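Local coordinates for protein putative NTP pyrophosphohydrolase (Exiguobacterium sibiricum 255-15, PDB 3NL9) that is a putative NTP pyrophosphohydrolase of the MazG clan, probably splitting nucleoside triphosphates into the monophosphate and pyrophosphate, at residues E162-R165 with Q166-K170; Y103-M106 with G107-E111; D10-Q13 with F14-F18. All coordinates share one frame; numbering follows the deposited sequence. Where two conformers were deposited one is given.

How the interactions relate
All three interactions are essentially helical, with neighbours three or four residues apart meeting on helix 7-17 (interaction 3), helix 87-112 (interaction 2) and helix 156-170 (interaction 1). Within one chain none touches another: the centres of interactions 1 and 2 are about 18 Å apart, those of 2 and 3 about 24 Å, and those of 1 and 3 about 29 Å. The dimer brings two of them together, because V11, K12 and H15 of interaction 3 pack on G107, V110 and E111 of the second subunit. R37 of the second subunit bonds S108 and E111; an R37 is also bonded to the ethanediol beside H15. Interaction 1 touches the second subunit through V163, Q166, M167 and K170.

Interaction 1: residues E162-R165 with Q166-K170; sequences EVVR and QMKEK
The guanidinium of R165 meets two carboxylates at its edge, E162 OE1 beside NE and E169 OE2 beside NH1, while the backbone N of Q166 lies over one of its faces. Toward E169, one turn on, R165 NH1 makes a salt bridge of 3.1 Å to E169 OE2; NH1 approaches from above the carboxylate plane, the two flat groups being 71° apart, and the side chains run side by side. Three residues back, E162 is gripped side-on, R165 NE reaching OE1 at 2.9 Å and R165 NH2 reaching OE2 at 2.9 Å. A bend at chi3 (72°) in the arginine turns its head so that one group serves both acids. E162 OE2 does double duty: its syn lone pair takes R165 NH2, and its anti lone pair takes Q166 NE2 at 3.0 Å, the oxygen lying in the amide plane. Glutamine suits this place because its other end, OE1, accepts from the backbone N of E115. Replacing E162 by an alanine is likely to leave Q166 NE2 without this acceptor and R165 held by E169 alone among these acids, its guanidinium freer to turn. K170 NZ extends the network to E169 OE1 at 3.1 Å and also pairs with E115. Apart from the charges, V163 CG1 faces the selenium of M167 at 4.4 Å. The helix leans on helix 117-128, where E162 touches P118, L119 and I122 and V163 touches L119, while L91 of the second subunit packs on V163, and its P26 on Q166 and M167.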
loop_
_atom_site.group_PDB
_atom_site.type_symbol
_atom_site.label_atom_id
_atom_site.label_comp_id
_atom_site.label_asym_id
_atom_site.label_seq_id
_atom_site.Cartn_x
_atom_site.Cartn_y
_atom_site.Cartn_z
ATOM N N GLU A 162 -14.034 8.072 13.602
ATOM C CA GLU A 162 -14.454 6.897 12.808
ATOM C C GLU A 162 -13.934 5.579 13.413
ATOM O O GLU A 162 -14.660 4.565 13.451
ATOM C CB GLU A 162 -13.991 7.063 11.346
ATOM C CG GLU A 162 -14.271 5.876 10.373
ATOM C CD GLU A 162 -15.701 5.330 10.444
ATOM O OE1 GLU A 162 -16.677 6.119 10.600
ATOM O OE2 GLU A 162 -15.857 4.090 10.309
ATOM N N VAL A 163 -12.696 5.604 13.890
ATOM C CA VAL A 163 -12.133 4.467 14.599
ATOM C C VAL A 163 -12.990 4.163 15.835
ATOM O O VAL A 163 -13.405 3.027 15.992
ATOM C CB VAL A 163 -10.631 4.647 14.944
ATOM C CG1 VAL A 163 -10.117 3.478 15.766
ATOM C CG2 VAL A 163 -9.787 4.756 13.669
ATOM N N VAL A 164 -13.270 5.171 16.673
ATOM C CA VAL A 164 -14.150 5.012 17.872
ATOM C C VAL A 164 -15.542 4.486 17.487
ATOM O O VAL A 164 -16.084 3.610 18.151
ATOM C CB VAL A 164 -14.283 6.334 18.682
ATOM C CG1 VAL A 164 -15.265 6.178 19.884
ATOM C CG2 VAL A 164 -12.915 6.789 19.185
ATOM N N ARG A 165 -16.115 5.008 16.400
ATOM C CA ARG A 165 -17.403 4.519 15.911
ATOM C C ARG A 165 -17.358 3.006 15.590
ATOM O O ARG A 165 -18.241 2.252 15.985
ATOM C CB ARG A 165 -17.852 5.297 14.662
ATOM C CG ARG A 165 -19.265 4.930 14.185
ATOM C CD ARG A 165 -19.554 5.414 12.770
ATOM N NE ARG A 165 -18.833 4.636 11.751
ATOM C CZ ARG A 165 -19.136 3.389 11.393
ATOM N NH1 ARG A 165 -20.155 2.737 11.968
ATOM N NH2 ARG A 165 -18.409 2.784 10.453
ATOM N N GLN A 166 -16.341 2.580 14.854
ATOM C CA GLN A 166 -16.150 1.149 14.574
ATOM C C GLN A 166 -15.940 0.302 15.834
ATOM O O GLN A 166 -16.528 -0.787 15.952
ATOM C CB GLN A 166 -15.000 0.918 13.614
ATOM C CG GLN A 166 -15.274 1.449 12.230
ATOM C CD GLN A 166 -14.270 0.947 11.214
ATOM O OE1 GLN A 166 -13.750 -0.156 11.343
ATOM N NE2 GLN A 166 -14.004 1.755 10.202
HETATM N N MSE A 167 -15.167 0.822 16.785
HETATM C CA MSE A 167 -14.998 0.145 18.069
HETATM C C MSE A 167 -16.350 -0.038 18.735
HETATM O O MSE A 167 -16.655 -1.131 19.250
HETATM C CB MSE A 167 -14.078 0.926 19.020
HETATM C CG MSE A 167 -12.605 1.000 18.580
HETATM SE SE MSE A 167 -11.527 2.199 19.685
HETATM C CE MSE A 167 -11.639 1.290 21.420
ATOM N N LYS A 168 -17.166 1.019 18.723
ATOM C CA LYS A 168 -18.521 0.940 19.313
ATOM C C LYS A 168 -19.457 -0.038 18.589
ATOM O O LYS A 168 -20.187 -0.799 19.235
ATOM C CB LYS A 168 -19.173 2.325 19.368
ATOM C CG LYS A 168 -18.607 3.229 20.436
ATOM C CD LYS A 168 -19.434 4.517 20.530
ATOM C CE LYS A 168 -18.640 5.648 21.159
ATOM N NZ LYS A 168 -19.281 6.958 20.867
ATOM N N GLU A 169 -19.448 0.005 17.258
ATOM C CA GLU A 169 -20.232 -0.910 16.433
ATOM C C GLU A 169 -19.888 -2.384 16.692
ATOM O O GLU A 169 -20.783 -3.240 16.716
ATOM C CB GLU A 169 -20.024 -0.553 14.956
ATOM C CG GLU A 169 -20.859 -1.347 13.938
ATOM C CD GLU A 169 -20.442 -1.044 12.495
ATOM O OE1 GLU A 169 -19.436 -1.618 12.013
ATOM O OE2 GLU A 169 -21.113 -0.219 11.842
ATOM N N LYS A 170 -18.606 -2.676 16.909
ATOM C CA LYS A 170 -18.128 -4.057 17.062
ATOM C C LYS A 170 -18.096 -4.544 18.507
ATOM O O LYS A 170 -17.961 -5.743 18.767
ATOM C CB LYS A 170 -16.743 -4.204 16.424
ATOM C CG LYS A 170 -16.723 -3.971 14.906
ATOM C CD LYS A 170 -17.644 -4.930 14.146
ATOM C CE LYS A 170 -17.280 -5.045 12.668
ATOM N NZ LYS A 170 -17.211 -3.725 11.966
#

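Interaction 2: residues Y103-M106 with G107-E111; sequences YFIM and GSFVE
I105 and F109, one turn apart on helix 87-112, run alongside each other in the same direction, in an all-helical MazG-type fold that is here a dimer. The ring of F109 brings CD2 to 3.5 Å from I105 O, and M106 CA lies at its edge. I105 occupies two positions; in one of them its methyl CG2, trans to the backbone N and on the side of the carbonyl carbon, meets the ring 3.9 Å from F109 CE2. Branched and aromatic side chains suit this buried position: I105 also packs on I105 of the second subunit, and F109 reaches L114 and P116. Further out, polar groups face that subunit. S108 OG and F104 O both bond R37 of the second subunit, through its NE and NH2, and E111 OE2 makes salt bridges with R37 and R33 of that chain, so one carboxylate oxygen serves two arginines. Y103 OH bonds Q124 there. The backbone spaces these side chains along the helix, F109 N donating to I105 O at 3.1 Å and V110 N to M106 O at 3.0 Å, while V110 CG2 lies 3.6 Å from M106 O.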
loop_
_atom_site.group_PDB
_atom_site.type_symbol
_atom_site.label_atom_id
_atom_site.label_comp_id
_atom_site.label_asym_id
_atom_site.label_seq_id
_atom_site.Cartn_x
_atom_site.Cartn_y
_atom_site.Cartn_z
ATOM N N TYR A 103 -2.713 -5.716 -1.581
ATOM C CA TYR A 103 -3.190 -6.913 -0.846
ATOM C C TYR A 103 -2.668 -6.909 0.609
ATOM O O TYR A 103 -3.381 -7.222 1.582
ATOM C CB TYR A 103 -2.724 -8.206 -1.551
ATOM C CG TYR A 103 -3.641 -9.381 -1.300
ATOM C CD1 TYR A 103 -3.478 -10.181 -0.194
ATOM C CD2 TYR A 103 -4.692 -9.671 -2.169
ATOM C CE1 TYR A 103 -4.311 -11.232 0.045
ATOM C CE2 TYR A 103 -5.553 -10.738 -1.926
ATOM C CZ TYR A 103 -5.337 -11.524 -0.821
ATOM O OH TYR A 103 -6.109 -12.593 -0.513
ATOM N N PHE A 104 -1.409 -6.576 0.751
ATOM C CA PHE A 104 -0.776 -6.518 2.090
ATOM C C PHE A 104 -1.333 -5.383 2.963
ATOM O O PHE A 104 -1.487 -5.532 4.149
ATOM C CB PHE A 104 0.749 -6.391 1.956
ATOM C CG PHE A 104 1.454 -7.727 1.666
ATOM C CD1 PHE A 104 1.367 -8.762 2.582
ATOM C CD2 PHE A 104 2.202 -7.914 0.517
ATOM C CE1 PHE A 104 2.020 -9.964 2.374
ATOM C CE2 PHE A 104 2.874 -9.113 0.296
ATOM C CZ PHE A 104 2.762 -10.149 1.220
ATOM N N ILE A 105 -1.592 -4.240 2.349
ATOM C CA ILE A 105 -2.211 -3.120 3.042
ATOM C C ILE A 105 -3.560 -3.593 3.571
ATOM O O ILE A 105 -3.855 -3.479 4.763
ATOM C CB ILE A 105 -2.347 -1.927 2.098
ATOM C CG1 ILE A 105 -0.997 -1.196 2.016
ATOM C CG2 ILE A 105 -3.468 -0.951 2.571
ATOM C CD1 ILE A 105 -0.828 -0.361 0.755
HETATM N N MSE A 106 -4.333 -4.224 2.699
HETATM C CA MSE A 106 -5.640 -4.699 3.076
HETATM C C MSE A 106 -5.554 -5.685 4.231
HETATM O O MSE A 106 -6.378 -5.599 5.126
HETATM C CB MSE A 106 -6.443 -5.279 1.898
HETATM C CG MSE A 106 -6.887 -4.220 0.882
HETATM SE SE MSE A 106 -8.324 -3.146 1.707
HETATM C CE MSE A 106 -8.799 -1.821 0.369
ATOM N N GLY A 107 -4.542 -6.547 4.223
ATOM C CA GLY A 107 -4.319 -7.518 5.310
ATOM C C GLY A 107 -3.980 -6.879 6.638
ATOM O O GLY A 107 -4.344 -7.389 7.706
ATOM N N SER A 108 -3.271 -5.771 6.593
ATOM C CA SER A 108 -3.045 -4.960 7.773
ATOM C C SER A 108 -4.361 -4.368 8.327
ATOM O O SER A 108 -4.538 -4.344 9.532
ATOM C CB SER A 108 -1.964 -3.876 7.499
ATOM O OG SER A 108 -0.748 -4.483 7.050
ATOM N N PHE A 109 -5.257 -3.857 7.467
ATOM C CA PHE A 109 -6.586 -3.504 7.940
ATOM C C PHE A 109 -7.242 -4.706 8.603
ATOM O O PHE A 109 -7.790 -4.567 9.695
ATOM C CB PHE A 109 -7.512 -2.912 6.849
ATOM C CG PHE A 109 -7.208 -1.477 6.523
ATOM C CD1 PHE A 109 -7.664 -0.455 7.353
ATOM C CD2 PHE A 109 -6.439 -1.146 5.438
ATOM C CE1 PHE A 109 -7.384 0.849 7.078
ATOM C CE2 PHE A 109 -6.149 0.170 5.156
ATOM C CZ PHE A 109 -6.629 1.170 5.977
ATOM N N VAL A 110 -7.176 -5.884 7.975
ATOM C CA VAL A 110 -7.813 -7.095 8.571
ATOM C C VAL A 110 -7.201 -7.380 9.954
ATOM O O VAL A 110 -7.909 -7.739 10.915
ATOM C CB VAL A 110 -7.665 -8.340 7.647
ATOM C CG1 VAL A 110 -7.942 -9.727 8.401
ATOM C CG2 VAL A 110 -8.521 -8.160 6.370
ATOM N N GLU A 111 -5.891 -7.256 10.069
ATOM C CA GLU A 111 -5.240 -7.603 11.340
ATOM C C GLU A 111 -5.578 -6.581 12.419
ATOM O O GLU A 111 -5.617 -6.925 13.571
ATOM C CB GLU A 111 -3.727 -7.746 11.174
ATOM C CG GLU A 111 -3.377 -8.908 10.296
ATOM C CD GLU A 111 -2.036 -9.525 10.566
ATOM O OE1 GLU A 111 -1.472 -9.385 11.693
ATOM O OE2 GLU A 111 -1.577 -10.204 9.626
#

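Interaction 3: residues D10-Q13 with F14-F18; sequences DVKQ and FHQTF. With EDO (1,2-ethanediol), chain B.
On the last turns of helix 7-17, V11 and H15 stand one turn apart and lie alongside each other, with V11 CG1 touching the imidazole at CD2, 3.5 Å away. H15 CD2 also comes within 3.3 Å of V11 O, the oxygen that accepts the backbone N of H15. Both ring nitrogens are engaged. NE2 meets O2 of an ethanediol at 2.8 Å in the plane of the ring, either partner being able to donate, while ND1 bonds P21 O. A histidine suits this place because ND1 can hold the carbonyl of P21, with NE2, pointing another way, left able to meet a small polar molecule. The ethanediol probably came from the crystallisation liquor; it is also bonded to R37 NH2, and the edge of the F14 ring approaches its carbon C1. This is a partly buried helix end at the dimer interface of a MazG-type fold, where V11, K12 and H15 pack on G107, V110 and E111 of the second subunit, and H20 meets the rings of both F14 and H15. The flank carrying Q13 and T17 is polar instead. Q13 leaves with CG anti to the backbone N (chi1 170°) and then bends at chi2 (82°), which brings NE2 to 3.2 Å from T17 OG1. T17 N donates to Q13 O at 2.9 Å. K12 and Q16 lie across each other more loosely, K12 CG being 4.0 Å from Q16 NE2. D10 O accepts F14 N and also Q124 NE2 of helix 117-128.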
loop_
_atom_site.group_PDB
_atom_site.type_symbol
_atom_site.label_atom_id
_atom_site.label_comp_id
_atom_site.label_asym_id
_atom_site.label_seq_id
_atom_site.Cartn_x
_atom_site.Cartn_y
_atom_site.Cartn_z
ATOM N N ASP A 10 -11.866 7.545 -7.187
ATOM C CA ASP A 10 -11.731 8.678 -6.239
ATOM C C ASP A 10 -10.324 9.294 -6.310
ATOM O O ASP A 10 -10.167 10.503 -6.447
ATOM C CB ASP A 10 -12.031 8.216 -4.813
ATOM C CG ASP A 10 -13.555 8.066 -4.518
ATOM O OD1 ASP A 10 -14.398 8.467 -5.331
ATOM O OD2 ASP A 10 -13.899 7.533 -3.448
ATOM N N VAL A 11 -9.278 8.459 -6.302
ATOM C CA VAL A 11 -7.916 8.980 -6.480
ATOM C C VAL A 11 -7.692 9.526 -7.874
ATOM O O VAL A 11 -7.004 10.511 -8.038
ATOM C CB VAL A 11 -6.817 7.970 -6.166
ATOM C CG1 VAL A 11 -5.400 8.630 -6.359
ATOM C CG2 VAL A 11 -6.977 7.500 -4.780
ATOM N N LYS A 12 -8.267 8.875 -8.886
ATOM C CA LYS A 12 -8.161 9.388 -10.242
ATOM C C LYS A 12 -8.735 10.802 -10.309
ATOM O O LYS A 12 -8.156 11.726 -10.913
ATOM C CB LYS A 12 -8.888 8.442 -11.196
ATOM C CG LYS A 12 -8.749 8.832 -12.652
ATOM C CD LYS A 12 -9.273 7.742 -13.558
ATOM C CE LYS A 12 -9.356 8.265 -14.984
ATOM N NZ LYS A 12 -9.584 7.170 -15.949
ATOM N N GLN A 13 -9.877 10.969 -9.677
ATOM C CA GLN A 13 -10.516 12.280 -9.546
ATOM C C GLN A 13 -9.598 13.326 -8.833
ATOM O O GLN A 13 -9.445 14.448 -9.288
ATOM C CB GLN A 13 -11.768 12.081 -8.699
ATOM C CG GLN A 13 -12.409 13.363 -8.262
ATOM C CD GLN A 13 -13.233 13.890 -9.326
ATOM O OE1 GLN A 13 -14.352 13.391 -9.535
ATOM N NE2 GLN A 13 -12.694 14.872 -10.080
ATOM N N PHE A 14 -9.028 12.937 -7.698
ATOM C CA PHE A 14 -8.084 13.796 -6.972
ATOM C C PHE A 14 -6.938 14.210 -7.911
ATOM O O PHE A 14 -6.612 15.396 -8.024
ATOM C CB PHE A 14 -7.562 13.088 -5.712
ATOM C CG PHE A 14 -6.544 13.923 -4.913
ATOM C CD1 PHE A 14 -6.946 15.061 -4.230
ATOM C CD2 PHE A 14 -5.205 13.601 -4.925
ATOM C CE1 PHE A 14 -6.022 15.836 -3.517
ATOM C CE2 PHE A 14 -4.282 14.377 -4.240
ATOM C CZ PHE A 14 -4.690 15.481 -3.534
ATOM N N HIS A 15 -6.366 13.241 -8.635
ATOM C CA HIS A 15 -5.294 13.565 -9.587
ATOM C C HIS A 15 -5.656 14.588 -10.659
ATOM O O HIS A 15 -4.860 15.523 -10.897
ATOM C CB HIS A 15 -4.688 12.301 -10.234
ATOM C CG HIS A 15 -3.711 11.569 -9.352
ATOM N ND1 HIS A 15 -2.490 11.122 -9.814
ATOM C CD2 HIS A 15 -3.788 11.178 -8.054
ATOM C CE1 HIS A 15 -1.852 10.501 -8.837
ATOM N NE2 HIS A 15 -2.615 10.521 -7.758
ATOM N N GLN A 16 -6.826 14.434 -11.284
ATOM C CA GLN A 16 -7.296 15.398 -12.311
ATOM C C GLN A 16 -7.486 16.749 -11.636
ATOM O O GLN A 16 -6.952 17.737 -12.092
ATOM C CB GLN A 16 -8.628 14.980 -12.979
ATOM C CG GLN A 16 -8.554 13.698 -13.864
ATOM C CD GLN A 16 -9.908 13.280 -14.496
ATOM O OE1 GLN A 16 -10.456 13.983 -15.352
ATOM N NE2 GLN A 16 -10.436 12.128 -14.068
ATOM N N THR A 17 -8.188 16.771 -10.501
ATOM C CA THR A 17 -8.590 18.044 -9.885
ATOM C C THR A 17 -7.338 18.904 -9.480
ATOM O O THR A 17 -7.295 20.115 -9.747
ATOM C CB THR A 17 -9.578 17.795 -8.707
ATOM O OG1 THR A 17 -10.831 17.284 -9.223
ATOM C CG2 THR A 17 -9.866 19.069 -7.913
ATOM N N PHE A 18 -6.303 18.234 -8.964
ATOM C CA PHE A 18 -5.128 18.875 -8.370
ATOM C C PHE A 18 -3.875 18.766 -9.239
ATOM O O PHE A 18 -2.747 19.035 -8.776
ATOM C CB PHE A 18 -4.923 18.281 -6.953
ATOM C CG PHE A 18 -5.964 18.772 -5.995
ATOM C CD1 PHE A 18 -5.779 19.960 -5.289
ATOM C CD2 PHE A 18 -7.172 18.117 -5.868
ATOM C CE1 PHE A 18 -6.795 20.459 -4.474
ATOM C CE2 PHE A 18 -8.189 18.629 -5.056
ATOM C CZ PHE A 18 -8.001 19.772 -4.353
HETATM C C1 EDO B . -0.850 12.153 -4.922
HETATM O O1 EDO B . 0.499 11.736 -5.230
HETATM C C2 EDO B . -1.640 10.954 -4.378
HETATM O O2 EDO B . -1.603 9.820 -5.270
HETATM O O HOH W 1 -12.394 16.490 -11.850
#